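Local atomic coordinates of putative metal-sulfur cluster biosynthesis proteins YuaD (Bacillus subtilis, PDB entry 1ORU), a protein that is of unknown function but carries a MOSC domain, may bind molybdenum and pyridoxal phosphate, and may act in metal-sulfur cluster biosynthesis. Residues 7-12 with 178-183; 119-124 with 171-176. One frame throughout, in Å; residues are numbered along the deposited sequence.

Contact 1 of 2, residues 7-12 with 178-183; sequences RMTAKA and EIEVHS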
ATOM      1  N   ARG A   7      14.524  -2.562 -12.355  1.00 35.63           N
ATOM      2  CA  ARG A   7      14.762  -3.887 -11.799  1.00 32.66           C
ATOM      3  C   ARG A   7      16.176  -4.123 -11.300  1.00 31.52           C
ATOM      4  O   ARG A   7      17.145  -3.660 -11.897  1.00 29.17           O
ATOM      5  CB  ARG A   7      14.420  -4.961 -12.835  1.00 36.63           C
ATOM      6  CG  ARG A   7      12.938  -5.104 -13.107  1.00 39.99           C
ATOM      7  CD  ARG A   7      12.690  -5.951 -14.338  1.00 44.06           C
ATOM      8  NE  ARG A   7      13.313  -5.351 -15.512  1.00 49.60           N
ATOM      9  CZ  ARG A   7      13.202  -5.829 -16.746  1.00 52.42           C
ATOM     10  NH1 ARG A   7      12.487  -6.923 -16.974  1.00 55.52           N
ATOM     11  NH2 ARG A   7      13.808  -5.209 -17.750  1.00 54.43           N
HETATM   12  N   MSE A   8      16.285  -4.835 -10.181  0.50 29.01           N
HETATM   13  CA  MSE A   8      17.574  -5.155  -9.576  0.50 28.86           C
HETATM   14  C   MSE A   8      17.492  -6.512  -8.881  0.50 25.98           C
HETATM   15  O   MSE A   8      16.420  -6.921  -8.429  0.50 23.14           O
HETATM   16  CB  MSE A   8      17.973  -4.068  -8.573  0.50 34.02           C
HETATM   17  CG  MSE A   8      16.948  -3.815  -7.476  0.50 39.15           C
HETATM   18 SE   MSE A   8      17.321  -2.224  -6.440  0.37 46.84          SE
HETATM   19  CE  MSE A   8      16.350  -0.948  -7.511  0.54 46.23           C
ATOM     20  N   THR A   9      18.622  -7.209  -8.806  1.00 22.74           N
ATOM     21  CA  THR A   9      18.669  -8.519  -8.172  1.00 19.66           C
ATOM     22  C   THR A   9      19.294  -8.424  -6.785  1.00 17.99           C
ATOM     23  O   THR A   9      20.286  -7.718  -6.591  1.00 17.42           O
ATOM     24  CB  THR A   9      19.489  -9.505  -9.026  1.00 20.19           C
ATOM     25  OG1 THR A   9      18.841  -9.682 -10.293  1.00 21.34           O
ATOM     26  CG2 THR A   9      19.605 -10.854  -8.331  1.00 20.25           C
ATOM     27  N   ALA A  10      18.689  -9.114  -5.823  1.00 15.21           N
ATOM     28  CA  ALA A  10      19.196  -9.149  -4.457  1.00 14.19           C
ATOM     29  C   ALA A  10      19.043 -10.577  -3.945  1.00 14.30           C
ATOM     30  O   ALA A  10      18.754 -11.494  -4.722  1.00 12.27           O
ATOM     31  CB  ALA A  10      18.438  -8.173  -3.565  1.00 12.08           C
ATOM     32  N   LYS A  11      19.211 -10.762  -2.641  1.00 12.97           N
ATOM     33  CA  LYS A  11      19.147 -12.092  -2.061  1.00 13.60           C
ATOM     34  C   LYS A  11      18.472 -12.159  -0.700  1.00 14.82           C
ATOM     35  O   LYS A  11      18.620 -11.261   0.123  1.00 13.57           O
ATOM     36  CB  LYS A  11      20.572 -12.646  -1.943  1.00 14.93           C
ATOM     37  CG  LYS A  11      20.700 -14.006  -1.275  1.00 14.50           C
ATOM     38  CD  LYS A  11      22.169 -14.436  -1.236  1.00 16.40           C
ATOM     39  CE  LYS A  11      22.364 -15.796  -0.599  1.00 16.21           C
ATOM     40  NZ  LYS A  11      23.813 -16.155  -0.518  1.00 20.83           N
ATOM     41  N   ALA A  12      17.726 -13.237  -0.474  1.00 14.59           N
ATOM     42  CA  ALA A  12      17.070 -13.454   0.807  1.00 15.26           C
ATOM     43  C   ALA A  12      18.060 -14.296   1.614  1.00 15.94           C
ATOM     44  O   ALA A  12      18.155 -15.509   1.414  1.00 16.87           O
ATOM     45  CB  ALA A  12      15.758 -14.214   0.610  1.00 15.67           C
ATOM     46  N   GLU A 178      17.433 -16.013  -4.673  1.00 16.97           N
ATOM     47  CA  GLU A 178      17.824 -14.783  -5.343  1.00 16.76           C
ATOM     48  C   GLU A 178      16.483 -14.091  -5.596  1.00 16.86           C
ATOM     49  O   GLU A 178      15.528 -14.725  -6.053  1.00 17.47           O
ATOM     50  CB  GLU A 178      18.523 -15.100  -6.665  1.00 22.99           C
ATOM     51  CG  GLU A 178      19.392 -13.972  -7.189  1.00 29.58           C
ATOM     52  CD  GLU A 178      20.124 -14.346  -8.464  1.00 32.38           C
ATOM     53  OE1 GLU A 178      19.456 -14.527  -9.504  1.00 33.94           O
ATOM     54  OE2 GLU A 178      21.366 -14.465  -8.422  1.00 34.15           O
ATOM     55  N   ILE A 179      16.382 -12.808  -5.271  1.00 14.16           N
ATOM     56  CA  ILE A 179      15.127 -12.108  -5.480  1.00 12.77           C
ATOM     57  C   ILE A 179      15.234 -11.019  -6.538  1.00 15.52           C
ATOM     58  O   ILE A 179      16.310 -10.456  -6.778  1.00 14.69           O
ATOM     59  CB  ILE A 179      14.598 -11.488  -4.167  1.00 13.94           C
ATOM     60  CG1 ILE A 179      15.669 -10.603  -3.520  1.00 12.55           C
ATOM     61  CG2 ILE A 179      14.167 -12.598  -3.226  1.00 13.92           C
ATOM     62  CD1 ILE A 179      15.174  -9.841  -2.295  1.00 15.26           C
ATOM     63  N   GLU A 180      14.102 -10.740  -7.171  1.00 15.68           N
ATOM     64  CA  GLU A 180      14.014  -9.726  -8.209  1.00 17.36           C
ATOM     65  C   GLU A 180      13.243  -8.552  -7.624  1.00 15.83           C
ATOM     66  O   GLU A 180      12.077  -8.697  -7.265  1.00 14.72           O
ATOM     67  CB  GLU A 180      13.252 -10.287  -9.409  1.00 24.61           C
ATOM     68  CG  GLU A 180      13.290  -9.418 -10.646  1.00 36.76           C
ATOM     69  CD  GLU A 180      14.609  -9.519 -11.379  1.00 43.62           C
ATOM     70  OE1 GLU A 180      14.738  -8.902 -12.459  1.00 46.24           O
ATOM     71  OE2 GLU A 180      15.515 -10.222 -10.876  1.00 46.86           O
ATOM     72  N   VAL A 181      13.893  -7.397  -7.515  1.00 12.87           N
ATOM     73  CA  VAL A 181      13.231  -6.223  -6.962  1.00 14.06           C
ATOM     74  C   VAL A 181      12.808  -5.283  -8.082  1.00 14.75           C
ATOM     75  O   VAL A 181      13.622  -4.917  -8.932  1.00 15.72           O
ATOM     76  CB  VAL A 181      14.158  -5.464  -5.981  1.00 14.80           C
ATOM     77  CG1 VAL A 181      13.441  -4.234  -5.417  1.00 16.45           C
ATOM     78  CG2 VAL A 181      14.588  -6.400  -4.848  1.00 16.39           C
ATOM     79  N   HIS A 182      11.523  -4.936  -8.098  1.00 14.17           N
ATOM     80  CA  HIS A 182      10.975  -4.014  -9.086  1.00 15.97           C
ATOM     81  C   HIS A 182      10.718  -2.732  -8.304  1.00 18.52           C
ATOM     82  O   HIS A 182       9.699  -2.598  -7.615  1.00 16.15           O
ATOM     83  CB  HIS A 182       9.679  -4.578  -9.670  1.00 15.05           C
ATOM     84  CG  HIS A 182       9.866  -5.879 -10.387  1.00 15.44           C
ATOM     85  ND1 HIS A 182      10.065  -5.959 -11.748  1.00 16.54           N
ATOM     86  CD2 HIS A 182       9.939  -7.147  -9.921  1.00 14.83           C
ATOM     87  CE1 HIS A 182      10.255  -7.222 -12.090  1.00 16.73           C
ATOM     88  NE2 HIS A 182      10.185  -7.964 -10.998  1.00 17.00           N
ATOM     89  N   SER A 183      11.673  -1.809  -8.388  1.00 21.10           N
ATOM     90  CA  SER A 183      11.603  -0.547  -7.661  1.00 26.25           C
ATOM     91  C   SER A 183      10.732   0.492  -8.357  1.00 28.29           C
ATOM     92  O   SER A 183      11.015   0.907  -9.483  1.00 30.14           O
ATOM     93  CB  SER A 183      13.021  -0.005  -7.453  1.00 26.99           C
ATOM     94  OG  SER A 183      13.040   1.045  -6.505  1.00 29.75           O
TER
HETATM   95  O   HOH W   1      17.117  -7.754 -12.103  1.00 34.55           O

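Contact 2 of 2, residues 119-124 with 171-176; sequences SGAALL and GAVYTG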
ATOM      1  N   SER A 119       9.950 -18.883  -6.926  1.00 10.16           N
ATOM      2  CA  SER A 119       8.714 -19.658  -6.977  1.00 11.61           C
ATOM      3  C   SER A 119       7.576 -18.860  -7.588  1.00 13.11           C
ATOM      4  O   SER A 119       6.562 -19.420  -8.011  1.00 12.54           O
ATOM      5  CB  SER A 119       8.304 -20.055  -5.571  1.00 10.18           C
ATOM      6  OG  SER A 119       7.952 -18.893  -4.847  1.00 10.97           O
ATOM      7  N   GLY A 120       7.742 -17.543  -7.616  1.00 12.09           N
ATOM      8  CA  GLY A 120       6.696 -16.686  -8.135  1.00 13.27           C
ATOM      9  C   GLY A 120       6.081 -15.900  -6.989  1.00 10.70           C
ATOM     10  O   GLY A 120       5.359 -14.931  -7.214  1.00 10.94           O
ATOM     11  N   ALA A 121       6.353 -16.316  -5.752  1.00 12.92           N
ATOM     12  CA  ALA A 121       5.819 -15.601  -4.592  1.00 12.05           C
ATOM     13  C   ALA A 121       6.236 -14.142  -4.748  1.00 13.36           C
ATOM     14  O   ALA A 121       7.373 -13.851  -5.145  1.00 13.10           O
ATOM     15  CB  ALA A 121       6.388 -16.179  -3.296  1.00 13.24           C
ATOM     16  N   ALA A 122       5.321 -13.226  -4.451  1.00 13.20           N
ATOM     17  CA  ALA A 122       5.615 -11.804  -4.601  1.00 12.37           C
ATOM     18  C   ALA A 122       5.113 -10.954  -3.443  1.00 12.61           C
ATOM     19  O   ALA A 122       4.016 -11.164  -2.918  1.00 10.25           O
ATOM     20  CB  ALA A 122       5.022 -11.288  -5.911  1.00 13.00           C
ATOM     21  N   LEU A 123       5.935  -9.986  -3.056  1.00 10.83           N
ATOM     22  CA  LEU A 123       5.603  -9.071  -1.972  1.00 11.88           C
ATOM     23  C   LEU A 123       5.388  -7.660  -2.515  1.00 11.96           C
ATOM     24  O   LEU A 123       6.145  -7.187  -3.376  1.00 10.92           O
ATOM     25  CB  LEU A 123       6.729  -9.052  -0.930  1.00 10.77           C
ATOM     26  CG  LEU A 123       7.038 -10.387  -0.242  1.00 11.17           C
ATOM     27  CD1 LEU A 123       8.173 -10.215   0.755  1.00 10.85           C
ATOM     28  CD2 LEU A 123       5.793 -10.887   0.456  1.00 10.74           C
ATOM     29  N   LEU A 124       4.347  -7.004  -2.014  1.00 12.55           N
ATOM     30  CA  LEU A 124       4.021  -5.635  -2.404  1.00 11.54           C
ATOM     31  C   LEU A 124       4.546  -4.737  -1.291  1.00 11.90           C
ATOM     32  O   LEU A 124       4.165  -4.894  -0.135  1.00 13.42           O
ATOM     33  CB  LEU A 124       2.503  -5.468  -2.530  1.00 12.50           C
ATOM     34  CG  LEU A 124       1.983  -4.035  -2.688  1.00 12.68           C
ATOM     35  CD1 LEU A 124       2.427  -3.459  -4.029  1.00 13.21           C
ATOM     36  CD2 LEU A 124       0.457  -4.038  -2.583  1.00 14.24           C
ATOM     37  N   GLY A 171       3.195 -18.306  -2.650  1.00 13.26           N
ATOM     38  CA  GLY A 171       4.292 -19.136  -3.108  1.00 13.56           C
ATOM     39  C   GLY A 171       5.278 -19.422  -1.994  1.00 12.90           C
ATOM     40  O   GLY A 171       5.276 -18.743  -0.965  1.00 14.55           O
ATOM     41  N   ALA A 172       6.119 -20.430  -2.186  1.00 13.01           N
ATOM     42  CA  ALA A 172       7.112 -20.790  -1.177  1.00 13.18           C
ATOM     43  C   ALA A 172       8.403 -20.013  -1.394  1.00 12.38           C
ATOM     44  O   ALA A 172       8.768 -19.701  -2.528  1.00 12.84           O
ATOM     45  CB  ALA A 172       7.404 -22.282  -1.241  1.00 13.90           C
ATOM     46  N   VAL A 173       9.088 -19.699  -0.297  1.00 12.77           N
ATOM     47  CA  VAL A 173      10.359 -18.988  -0.368  1.00 11.45           C
ATOM     48  C   VAL A 173      11.370 -19.821   0.415  1.00 11.35           C
ATOM     49  O   VAL A 173      11.021 -20.448   1.421  1.00 11.42           O
ATOM     50  CB  VAL A 173      10.242 -17.544   0.192  1.00 12.16           C
ATOM     51  CG1 VAL A 173       9.308 -16.730  -0.704  1.00 12.05           C
ATOM     52  CG2 VAL A 173       9.700 -17.556   1.621  1.00 12.17           C
ATOM     53  N   TYR A 174      12.613 -19.833  -0.063  1.00 11.20           N
ATOM     54  CA  TYR A 174      13.672 -20.643   0.535  1.00 12.52           C
ATOM     55  C   TYR A 174      14.919 -19.842   0.884  1.00 11.64           C
ATOM     56  O   TYR A 174      15.230 -18.849   0.233  1.00 13.79           O
ATOM     57  CB  TYR A 174      14.049 -21.757  -0.444  1.00 10.94           C
ATOM     58  CG  TYR A 174      12.854 -22.530  -0.973  1.00 15.89           C
ATOM     59  CD1 TYR A 174      12.371 -23.654  -0.302  1.00 15.46           C
ATOM     60  CD2 TYR A 174      12.197 -22.124  -2.136  1.00 14.84           C
ATOM     61  CE1 TYR A 174      11.261 -24.361  -0.780  1.00 17.07           C
ATOM     62  CE2 TYR A 174      11.088 -22.820  -2.625  1.00 16.33           C
ATOM     63  CZ  TYR A 174      10.624 -23.939  -1.942  1.00 18.17           C
ATOM     64  OH  TYR A 174       9.523 -24.631  -2.420  1.00 15.65           O
ATOM     65  N   THR A 175      15.641 -20.292   1.904  1.00 14.92           N
ATOM     66  CA  THR A 175      16.869 -19.620   2.330  1.00 14.44           C
ATOM     67  C   THR A 175      17.846 -19.468   1.158  1.00 15.12           C
ATOM     68  O   THR A 175      18.094 -20.421   0.420  1.00 14.25           O
ATOM     69  CB  THR A 175      17.573 -20.422   3.447  1.00 18.57           C
ATOM     70  OG1 THR A 175      16.664 -20.624   4.536  1.00 22.08           O
ATOM     71  CG2 THR A 175      18.801 -19.676   3.949  1.00 19.47           C
ATOM     72  N   GLY A 176      18.392 -18.268   0.985  1.00 14.35           N
ATOM     73  CA  GLY A 176      19.340 -18.036  -0.095  1.00 14.43           C
ATOM     74  C   GLY A 176      18.742 -17.703  -1.451  1.00 15.48           C
ATOM     75  O   GLY A 176      19.473 -17.481  -2.420  1.00 14.84           O
TER
HETATM   76  O   HOH W   2      11.079 -19.180  -4.035  1.00 10.74           O

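Contact 1 of 2, residues 7-12 with 178-183
Strand 5-17 and the C-terminal strand 178-184 pair antiparallel in the large mixed sheet of this MOSC-family protein, with Met8 and Ala10 in hydrogen-bonded pairs with Val181 and Ile179. Val181 N meets Met8 O at 2.7 Å, nearly along the C=O axis, whereas Ile179 N reaches Ala10 O at 2.8 Å from above the carbonyl plane. Met8, a selenomethionine, takes the crowded first torsion (chi1 56°), which lays CG against Val181 CB at 3.6 Å; the bend at chi3 carries its methyl CE to 3.5 Å from Ser183 CB, a tight fit. On that same face Ala10 CB rests on Ile179 CG1. Because this edge of strand 178-184 is taken by strand 5-17 and the other by strand 114-116, through Glu180 and His182, the strand lies inside the sheet. The opposite face carries Arg7, Thr9, Glu178, Glu180 and His182. Arg7 and His182 run side by side, guanidinium and imidazole planes 41° apart, and Arg7 CG lies 3.3 Å from ND1 of His182. Replacing His182 by an alanine would probably cost the Arg7 aliphatic chain and Met56 of the second subunit the ring they pack on. Nearby, water 1 donates to Glu180 OE1 at 2.7 Å and also bonds Thr9 OG1, while the Thr9 and Glu178 side chains cross obliquely, CG2 nearest to CG.

Contact 2 of 2, residues 119-124 with 171-176
Ser119 and Ala121 both direct their CB atoms at the start of strand 171-174, and between them they make the whole contact from the 119-124 side. The Ser119 hydroxyl sits in the crowded position between its own backbone N and carbonyl carbon (chi1 67°), which aims OG at the backbone of the facing strand. There it donates to Ala172 O at 2.6 Å, a short bond that lies in the carbonyl plane and on a lone pair. The same oxygen turns back on its own segment and accepts from Ala121 N at 3.2 Å, nearly straight at 166°, so two bonds grip the hydroxyl and fix its rotation. Ala172 O is likewise held twice: water 2 donates to it at 2.8 Å and accepts from Ser119 N, making a second, water-mediated route between the same two residues.

Ala121 comes in beside the hydroxyl, its methyl 3.6 Å from Gly171 CA and 3.9 Å from Val173 CG1. A side chain on Gly171 would collide with this methyl and crowd Ser119 OG as well; its backbone conformation calls for glycine in any case. Val173 sets CG1 anti to the carbonyl carbon (chi1 -65°), where it meets Ala121, and its side chain also packs on Leu31, Phe33 and Phe117. Beyond Ala121 the two segments diverge: the backbones of Ala122 and Leu124 hydrogen-bond to strand 163-169, and strand 171-174 pairs with strand 30-33. Ser119 OG accepting from the backbone N two residues on defines an ST turn, here placed in the connection between strands 114-116 and 122-128, a beta hairpin whose turn is pinned by its serine to the neighbouring two-stranded sheet.

From the N terminus, strand 5-17 comes first and pairs with the last strand, 178-184, so that contact 1 closes a loop of 165 intervening residues and brings the two ends of the chain together. Contact 2 is nested inside that loop: it closes the shorter span from 119-124 to 171-176, which includes helices 133-142 and 149-156 and strand 163-169. Segment 171-176 leads almost directly into 178-183, and the two contacts, with centres about 11 Å apart, touch at this corner, where Gly176 N probably donates to Ala12 O at 2.8 Å. Contact 1 pairs two strands within the large mixed sheet, whereas contact 2 ties the hairpin turn of that sheet to the small sheet of strands 30-33 and 171-174.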